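Local coordinates for designed protein (PDB 6IEV) that is a designed protein with a thioredoxin-like fold and no established activity, probably a model for how partly buried hydrophobic side chains stabilise a fold at high temperature, at residues 35-47 with 87-101. Numbering follows the deposited sequence.
Sequences TASNRISVIVFTL and YNITSVPTFVIEKGG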
ATOM      1  N   THR A  35       7.232  -5.975  21.633  1.00 59.06           N
ATOM      2  CA  THR A  35       7.633  -6.963  20.644  1.00 57.77           C
ATOM      3  C   THR A  35       7.247  -8.383  21.020  1.00 64.38           C
ATOM      4  O   THR A  35       7.288  -9.259  20.151  1.00 69.78           O
ATOM      5  CB  THR A  35       9.140  -6.893  20.409  1.00 56.79           C
ATOM      6  OG1 THR A  35       9.832  -7.190  21.627  1.00 49.73           O
ATOM      7  CG2 THR A  35       9.533  -5.511  19.906  1.00 53.99           C
ATOM      8  N   ALA A  36       6.864  -8.638  22.273  1.00 59.19           N
ATOM      9  CA  ALA A  36       6.478  -9.992  22.652  1.00 61.88           C
ATOM     10  C   ALA A  36       5.199 -10.449  21.960  1.00 66.54           C
ATOM     11  O   ALA A  36       4.884 -11.643  22.001  1.00 72.68           O
ATOM     12  CB  ALA A  36       6.304 -10.092  24.167  1.00 55.88           C
ATOM     13  N   SER A  37       4.462  -9.528  21.343  1.00 53.16           N
ATOM     14  CA  SER A  37       3.286  -9.864  20.557  1.00 62.55           C
ATOM     15  C   SER A  37       3.650 -10.789  19.397  1.00 67.47           C
ATOM     16  O   SER A  37       4.803 -10.868  18.957  1.00 62.65           O
ATOM     17  CB  SER A  37       2.640  -8.597  19.992  1.00 62.36           C
ATOM     18  OG  SER A  37       2.058  -8.860  18.736  1.00 69.90           O
ATOM     19  N   ASN A  38       2.637 -11.487  18.887  1.00 67.81           N
ATOM     20  CA  ASN A  38       2.819 -12.324  17.711  1.00 63.74           C
ATOM     21  C   ASN A  38       2.602 -11.564  16.411  1.00 52.93           C
ATOM     22  O   ASN A  38       2.823 -12.128  15.336  1.00 56.89           O
ATOM     23  CB  ASN A  38       1.882 -13.530  17.774  1.00 73.43           C
ATOM     24  CG  ASN A  38       2.528 -14.724  18.444  1.00 92.90           C
ATOM     25  OD1 ASN A  38       1.969 -15.309  19.375  1.00100.34           O
ATOM     26  ND2 ASN A  38       3.724 -15.085  17.980  1.00 99.35           N
ATOM     27  N   ARG A  39       2.246 -10.285  16.479  1.00 52.44           N
ATOM     28  CA  ARG A  39       2.381  -9.416  15.324  1.00 55.54           C
ATOM     29  C   ARG A  39       3.851  -9.142  15.022  1.00 56.25           C
ATOM     30  O   ARG A  39       4.741  -9.386  15.835  1.00 65.16           O
ATOM     31  CB  ARG A  39       1.646  -8.098  15.554  1.00 56.74           C
ATOM     32  CG  ARG A  39       0.145  -8.262  15.719  1.00 57.41           C
ATOM     33  CD  ARG A  39      -0.481  -7.103  16.492  1.00 60.06           C
ATOM     34  NE  ARG A  39      -0.438  -5.838  15.755  1.00 54.97           N
ATOM     35  CZ  ARG A  39      -1.280  -5.504  14.783  1.00 53.55           C
ATOM     36  NH1 ARG A  39      -2.250  -6.339  14.424  1.00 58.40           N
ATOM     37  NH2 ARG A  39      -1.160  -4.335  14.173  1.00 45.16           N
ATOM     38  N   ILE A  40       4.098  -8.667  13.813  1.00 50.73           N
ATOM     39  CA  ILE A  40       5.431  -8.277  13.387  1.00 40.13           C
ATOM     40  C   ILE A  40       5.666  -6.838  13.824  1.00 52.07           C
ATOM     41  O   ILE A  40       4.840  -5.950  13.566  1.00 53.42           O
ATOM     42  CB  ILE A  40       5.594  -8.442  11.871  1.00 48.13           C
ATOM     43  CG1 ILE A  40       5.616  -9.932  11.515  1.00 46.53           C
ATOM     44  CG2 ILE A  40       6.841  -7.726  11.369  1.00 44.74           C
ATOM     45  CD1 ILE A  40       6.080 -10.197  10.112  1.00 55.45           C
ATOM     46  N   SER A  41       6.772  -6.616  14.527  1.00 39.27           N
ATOM     47  CA  SER A  41       7.190  -5.296  14.964  1.00 42.64           C
ATOM     48  C   SER A  41       8.388  -4.825  14.144  1.00 47.89           C
ATOM     49  O   SER A  41       9.334  -5.588  13.908  1.00 56.31           O
ATOM     50  CB  SER A  41       7.558  -5.321  16.454  1.00 47.38           C
ATOM     51  OG  SER A  41       6.726  -6.209  17.182  1.00 51.77           O
ATOM     52  N   VAL A  42       8.371  -3.559  13.749  1.00 43.72           N
ATOM     53  CA  VAL A  42       9.505  -2.928  13.083  1.00 37.24           C
ATOM     54  C   VAL A  42      10.000  -1.784  13.955  1.00 40.76           C
ATOM     55  O   VAL A  42       9.236  -0.864  14.270  1.00 44.45           O
ATOM     56  CB  VAL A  42       9.119  -2.394  11.700  1.00 41.92           C
ATOM     57  CG1 VAL A  42      10.340  -1.750  11.062  1.00 42.57           C
ATOM     58  CG2 VAL A  42       8.498  -3.504  10.832  1.00 35.61           C
ATOM     59  N   ILE A  43      11.273  -1.825  14.336  1.00 39.34           N
ATOM     60  CA  ILE A  43      11.841  -0.850  15.265  1.00 40.73           C
ATOM     61  C   ILE A  43      12.979  -0.129  14.570  1.00 37.70           C
ATOM     62  O   ILE A  43      13.895  -0.769  14.044  1.00 46.87           O
ATOM     63  CB  ILE A  43      12.351  -1.510  16.559  1.00 38.41           C
ATOM     64  CG1 ILE A  43      11.327  -2.509  17.084  1.00 38.31           C
ATOM     65  CG2 ILE A  43      12.698  -0.451  17.606  1.00 34.88           C
ATOM     66  CD1 ILE A  43      11.990  -3.734  17.692  1.00 42.82           C
ATOM     67  N   VAL A  44      12.923   1.188  14.561  1.00 36.01           N
ATOM     68  CA  VAL A  44      14.021   1.995  14.066  1.00 36.11           C
ATOM     69  C   VAL A  44      14.782   2.539  15.275  1.00 39.12           C
ATOM     70  O   VAL A  44      14.182   3.108  16.200  1.00 37.84           O
ATOM     71  CB  VAL A  44      13.530   3.124  13.141  1.00 38.38           C
ATOM     72  CG1 VAL A  44      12.719   4.158  13.889  1.00 34.31           C
ATOM     73  CG2 VAL A  44      14.706   3.785  12.464  1.00 38.91           C
ATOM     74  N   PHE A  45      16.088   2.304  15.296  1.00 33.74           N
ATOM     75  CA  PHE A  45      16.988   2.852  16.310  1.00 41.22           C
ATOM     76  C   PHE A  45      17.713   4.039  15.698  1.00 42.21           C
ATOM     77  O   PHE A  45      18.511   3.856  14.776  1.00 41.68           O
ATOM     78  CB  PHE A  45      18.012   1.801  16.758  1.00 42.66           C
ATOM     79  CG  PHE A  45      17.414   0.650  17.514  1.00 46.68           C
ATOM     80  CD1 PHE A  45      16.803  -0.405  16.839  1.00 47.43           C
ATOM     81  CD2 PHE A  45      17.460   0.620  18.904  1.00 43.48           C
ATOM     82  CE1 PHE A  45      16.243  -1.469  17.541  1.00 48.27           C
ATOM     83  CE2 PHE A  45      16.911  -0.429  19.610  1.00 36.97           C
ATOM     84  CZ  PHE A  45      16.296  -1.476  18.936  1.00 47.77           C
ATOM     85  N   THR A  46      17.496   5.235  16.247  1.00 40.78           N
ATOM     86  CA  THR A  46      18.004   6.467  15.655  1.00 50.08           C
ATOM     87  C   THR A  46      18.682   7.335  16.702  1.00 55.94           C
ATOM     88  O   THR A  46      18.693   7.023  17.895  1.00 61.97           O
ATOM     89  CB  THR A  46      16.905   7.309  14.996  1.00 54.32           C
ATOM     90  OG1 THR A  46      15.958   7.717  15.993  1.00 63.15           O
ATOM     91  CG2 THR A  46      16.216   6.532  13.921  1.00 56.72           C
ATOM     92  N   LEU A  47      19.265   8.425  16.211  1.00 56.93           N
ATOM     93  CA  LEU A  47      19.784   9.568  16.946  1.00 64.10           C
ATOM     94  C   LEU A  47      18.861  10.766  16.766  1.00 70.18           C
ATOM     95  O   LEU A  47      18.056  10.793  15.829  1.00 76.68           O
ATOM     96  CB  LEU A  47      21.210   9.890  16.489  1.00 67.77           C
ATOM     97  CG  LEU A  47      22.127   8.940  17.259  1.00 71.86           C
ATOM     98  CD1 LEU A  47      23.599   9.190  16.956  1.00 86.39           C
ATOM     99  CD2 LEU A  47      21.843   9.016  18.765  1.00 74.62           C
ATOM    100  N   TYR A  87      19.640  -4.943  21.974  1.00 45.47           N
ATOM    101  CA  TYR A  87      19.496  -5.362  20.590  1.00 42.65           C
ATOM    102  C   TYR A  87      20.796  -5.291  19.809  1.00 50.56           C
ATOM    103  O   TYR A  87      20.776  -5.458  18.586  1.00 53.27           O
ATOM    104  CB  TYR A  87      18.407  -4.519  19.912  1.00 44.97           C
ATOM    105  CG  TYR A  87      17.030  -4.954  20.323  1.00 49.01           C
ATOM    106  CD1 TYR A  87      16.471  -4.503  21.513  1.00 51.87           C
ATOM    107  CD2 TYR A  87      16.293  -5.828  19.538  1.00 54.88           C
ATOM    108  CE1 TYR A  87      15.209  -4.915  21.907  1.00 65.89           C
ATOM    109  CE2 TYR A  87      15.028  -6.236  19.918  1.00 60.00           C
ATOM    110  CZ  TYR A  87      14.492  -5.777  21.101  1.00 71.26           C
ATOM    111  OH  TYR A  87      13.238  -6.180  21.498  1.00 83.11           O
ATOM    112  N   ASN A  88      21.923  -5.037  20.483  1.00 50.57           N
ATOM    113  CA  ASN A  88      23.239  -5.074  19.848  1.00 53.36           C
ATOM    114  C   ASN A  88      23.320  -4.149  18.634  1.00 53.72           C
ATOM    115  O   ASN A  88      23.792  -4.530  17.563  1.00 56.55           O
ATOM    116  CB  ASN A  88      23.625  -6.506  19.481  1.00 63.38           C
ATOM    117  CG  ASN A  88      24.409  -7.181  20.586  1.00 82.56           C
ATOM    118  OD1 ASN A  88      23.942  -8.143  21.199  1.00 88.81           O
ATOM    119  ND2 ASN A  88      25.599  -6.650  20.877  1.00 85.10           N
ATOM    120  N   ILE A  89      22.864  -2.914  18.815  1.00 58.55           N
ATOM    121  CA  ILE A  89      22.853  -1.934  17.732  1.00 58.65           C
ATOM    122  C   ILE A  89      24.241  -1.323  17.621  1.00 64.97           C
ATOM    123  O   ILE A  89      24.705  -0.639  18.540  1.00 66.14           O
ATOM    124  CB  ILE A  89      21.810  -0.839  17.974  1.00 54.92           C
ATOM    125  CG1 ILE A  89      20.415  -1.441  18.163  1.00 54.08           C
ATOM    126  CG2 ILE A  89      21.886   0.183  16.852  1.00 49.93           C
ATOM    127  CD1 ILE A  89      19.957  -2.312  16.998  1.00 53.78           C
ATOM    128  N   THR A  90      24.874  -1.509  16.467  1.00 61.68           N
ATOM    129  CA  THR A  90      26.242  -1.070  16.262  1.00 68.27           C
ATOM    130  C   THR A  90      26.351   0.219  15.455  1.00 72.34           C
ATOM    131  O   THR A  90      27.389   0.883  15.518  1.00 79.79           O
ATOM    132  CB  THR A  90      27.031  -2.173  15.548  1.00 69.65           C
ATOM    133  OG1 THR A  90      26.476  -2.385  14.247  1.00 64.87           O
ATOM    134  CG2 THR A  90      26.923  -3.473  16.322  1.00 74.82           C
ATOM    135  N   SER A  91      25.316   0.599  14.715  1.00 71.91           N
ATOM    136  CA  SER A  91      25.294   1.892  14.048  1.00 70.21           C
ATOM    137  C   SER A  91      23.848   2.344  13.924  1.00 65.57           C
ATOM    138  O   SER A  91      22.922   1.538  14.000  1.00 53.71           O
ATOM    139  CB  SER A  91      25.977   1.846  12.676  1.00 75.22           C
ATOM    140  OG  SER A  91      25.577   0.703  11.942  1.00 73.77           O
ATOM    141  N   VAL A  92      23.659   3.646  13.743  1.00 67.35           N
ATOM    142  CA  VAL A  92      22.322   4.192  13.558  1.00 62.98           C
ATOM    143  C   VAL A  92      22.303   4.920  12.219  1.00 67.66           C
ATOM    144  O   VAL A  92      23.352   5.385  11.755  1.00 77.41           O
ATOM    145  CB  VAL A  92      21.919   5.122  14.715  1.00 63.98           C
ATOM    146  CG1 VAL A  92      22.078   4.421  16.063  1.00 59.61           C
ATOM    147  CG2 VAL A  92      22.695   6.432  14.655  1.00 63.15           C
ATOM    148  N   PRO A  93      21.157   4.997  11.538  1.00 65.22           N
ATOM    149  CA  PRO A  93      19.936   4.308  11.962  1.00 61.51           C
ATOM    150  C   PRO A  93      19.985   2.836  11.602  1.00 62.45           C
ATOM    151  O   PRO A  93      20.625   2.460  10.624  1.00 72.75           O
ATOM    152  CB  PRO A  93      18.838   5.034  11.187  1.00 57.65           C
ATOM    153  CG  PRO A  93      19.518   5.494   9.953  1.00 59.79           C
ATOM    154  CD  PRO A  93      20.919   5.868  10.377  1.00 65.82           C
ATOM    155  N   THR A  94      19.341   2.011  12.417  1.00 59.10           N
ATOM    156  CA  THR A  94      19.184   0.592  12.138  1.00 55.25           C
ATOM    157  C   THR A  94      17.728   0.212  12.345  1.00 51.12           C
ATOM    158  O   THR A  94      17.078   0.694  13.276  1.00 51.36           O
ATOM    159  CB  THR A  94      20.084  -0.280  13.034  1.00 50.90           C
ATOM    160  OG1 THR A  94      21.451   0.019  12.759  1.00 60.66           O
ATOM    161  CG2 THR A  94      19.851  -1.764  12.770  1.00 49.50           C
ATOM    162  N   PHE A  95      17.230  -0.652  11.469  1.00 48.21           N
ATOM    163  CA  PHE A  95      15.907  -1.228  11.580  1.00 40.39           C
ATOM    164  C   PHE A  95      16.014  -2.673  12.036  1.00 41.67           C
ATOM    165  O   PHE A  95      16.829  -3.432  11.515  1.00 49.45           O
ATOM    166  CB  PHE A  95      15.195  -1.167  10.234  1.00 45.13           C
ATOM    167  CG  PHE A  95      14.949   0.228   9.750  1.00 43.84           C
ATOM    168  CD1 PHE A  95      13.799   0.900  10.121  1.00 38.01           C
ATOM    169  CD2 PHE A  95      15.872   0.871   8.933  1.00 41.71           C
ATOM    170  CE1 PHE A  95      13.559   2.187   9.684  1.00 40.29           C
ATOM    171  CE2 PHE A  95      15.640   2.160   8.482  1.00 34.98           C
ATOM    172  CZ  PHE A  95      14.484   2.821   8.865  1.00 39.48           C
ATOM    173  N   VAL A  96      15.164  -3.061  12.980  1.00 39.13           N
ATOM    174  CA  VAL A  96      15.057  -4.441  13.437  1.00 33.93           C
ATOM    175  C   VAL A  96      13.623  -4.907  13.217  1.00 42.69           C
ATOM    176  O   VAL A  96      12.673  -4.167  13.503  1.00 42.11           O
ATOM    177  CB  VAL A  96      15.443  -4.579  14.919  1.00 47.81           C
ATOM    178  CG1 VAL A  96      15.171  -5.998  15.405  1.00 52.71           C
ATOM    179  CG2 VAL A  96      16.925  -4.188  15.134  1.00 45.34           C
ATOM    180  N   ILE A  97      13.463  -6.111  12.685  1.00 37.44           N
ATOM    181  CA  ILE A  97      12.147  -6.708  12.502  1.00 43.64           C
ATOM    182  C   ILE A  97      12.015  -7.876  13.463  1.00 48.57           C
ATOM    183  O   ILE A  97      12.847  -8.790  13.449  1.00 55.84           O
ATOM    184  CB  ILE A  97      11.921  -7.150  11.050  1.00 45.57           C
ATOM    185  CG1 ILE A  97      12.161  -5.965  10.120  1.00 45.47           C
ATOM    186  CG2 ILE A  97      10.503  -7.685  10.877  1.00 45.75           C
ATOM    187  CD1 ILE A  97      12.072  -6.321   8.653  1.00 50.76           C
ATOM    188  N   GLU A  98      10.957  -7.865  14.272  1.00 47.24           N
ATOM    189  CA  GLU A  98      10.766  -8.870  15.302  1.00 45.94           C
ATOM    190  C   GLU A  98       9.367  -9.458  15.222  1.00 45.83           C
ATOM    191  O   GLU A  98       8.422  -8.807  14.767  1.00 46.60           O
ATOM    192  CB  GLU A  98      10.986  -8.285  16.695  1.00 50.89           C
ATOM    193  CG  GLU A  98      12.443  -7.934  16.984  1.00 71.45           C
ATOM    194  CD  GLU A  98      12.905  -8.423  18.342  1.00 79.06           C
ATOM    195  OE1 GLU A  98      14.013  -8.994  18.425  1.00 86.15           O
ATOM    196  OE2 GLU A  98      12.157  -8.236  19.324  1.00 85.94           O
ATOM    197  N   LYS A  99       9.239 -10.687  15.708  1.00 52.43           N
ATOM    198  CA  LYS A  99       7.942 -11.325  15.878  1.00 52.60           C
ATOM    199  C   LYS A  99       8.052 -12.280  17.053  1.00 53.80           C
ATOM    200  O   LYS A  99       9.008 -13.056  17.124  1.00 62.05           O
ATOM    201  CB  LYS A  99       7.516 -12.064  14.607  1.00 56.95           C
ATOM    202  CG  LYS A  99       6.232 -12.856  14.733  1.00 63.19           C
ATOM    203  CD  LYS A  99       5.687 -13.229  13.355  1.00 69.30           C
ATOM    204  CE  LYS A  99       5.003 -14.598  13.376  1.00 75.70           C
ATOM    205  NZ  LYS A  99       3.762 -14.607  14.202  1.00 78.99           N
ATOM    206  N   GLY A 100       7.126 -12.171  17.997  1.00 52.10           N
ATOM    207  CA  GLY A 100       7.195 -13.010  19.189  1.00 62.00           C
ATOM    208  C   GLY A 100       8.522 -12.944  19.913  1.00 74.42           C
ATOM    209  O   GLY A 100       9.029 -13.973  20.384  1.00 85.39           O
ATOM    210  N   GLY A 101       9.120 -11.755  19.991  1.00 68.93           N
ATOM    211  CA  GLY A 101      10.377 -11.577  20.688  1.00 69.66           C
ATOM    212  C   GLY A 101      11.600 -12.109  19.972  1.00 70.92           C
ATOM    213  O   GLY A 101      12.713 -11.960  20.488  1.00 78.08           O
TER
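Phe-45 lies with one ring face against Ile-89, whose CG1 stands 3.7 Å from the ring centroid and only 13° off its normal. Phe-45 CG lies anti to the carbonyl carbon, beside the backbone N (chi1 -67°), which also brings CE1 against Val-96 CG2. Its CZ comes to 3.8 Å from Tyr-87 CG, the two aromatic planes meeting obliquely at 45°. On the other side of the sheet, Val-44 and Phe-95 point the same way, and Val-44 CG2, anti to the backbone N, sits over the phenyl face, 3.4 Å from Phe-95 CE1. Helix 53-66 packs on both.

Backbone bonds pair the strands antiparallel at Ser-41 with Glu-98, Ile-43 with Val-96 and Phe-45 with Thr-94. These are two central strands of the thioredoxin fold, and the cis peptide before Pro-93, just ahead of strand 94-99, matches the family's cis-proline.

Polar contacts gather at the opposite end. Lys-99 bends its chain to place NZ in the carbonyl plane of Asn-38, 2.9 Å from Asn-38 O. Gly-100 N donates to Ser-37 O, while Gly-101 N reaches Thr-35 O from above its carbonyl plane. Within 87-101, Tyr-87 OH donates to Glu-98 OE2 from above the carboxylate plane. Thr-35 packs against this pair, OG1 3.4 Å from Glu-98 OE2 but hydrogen-bonded to Leu-31 O instead.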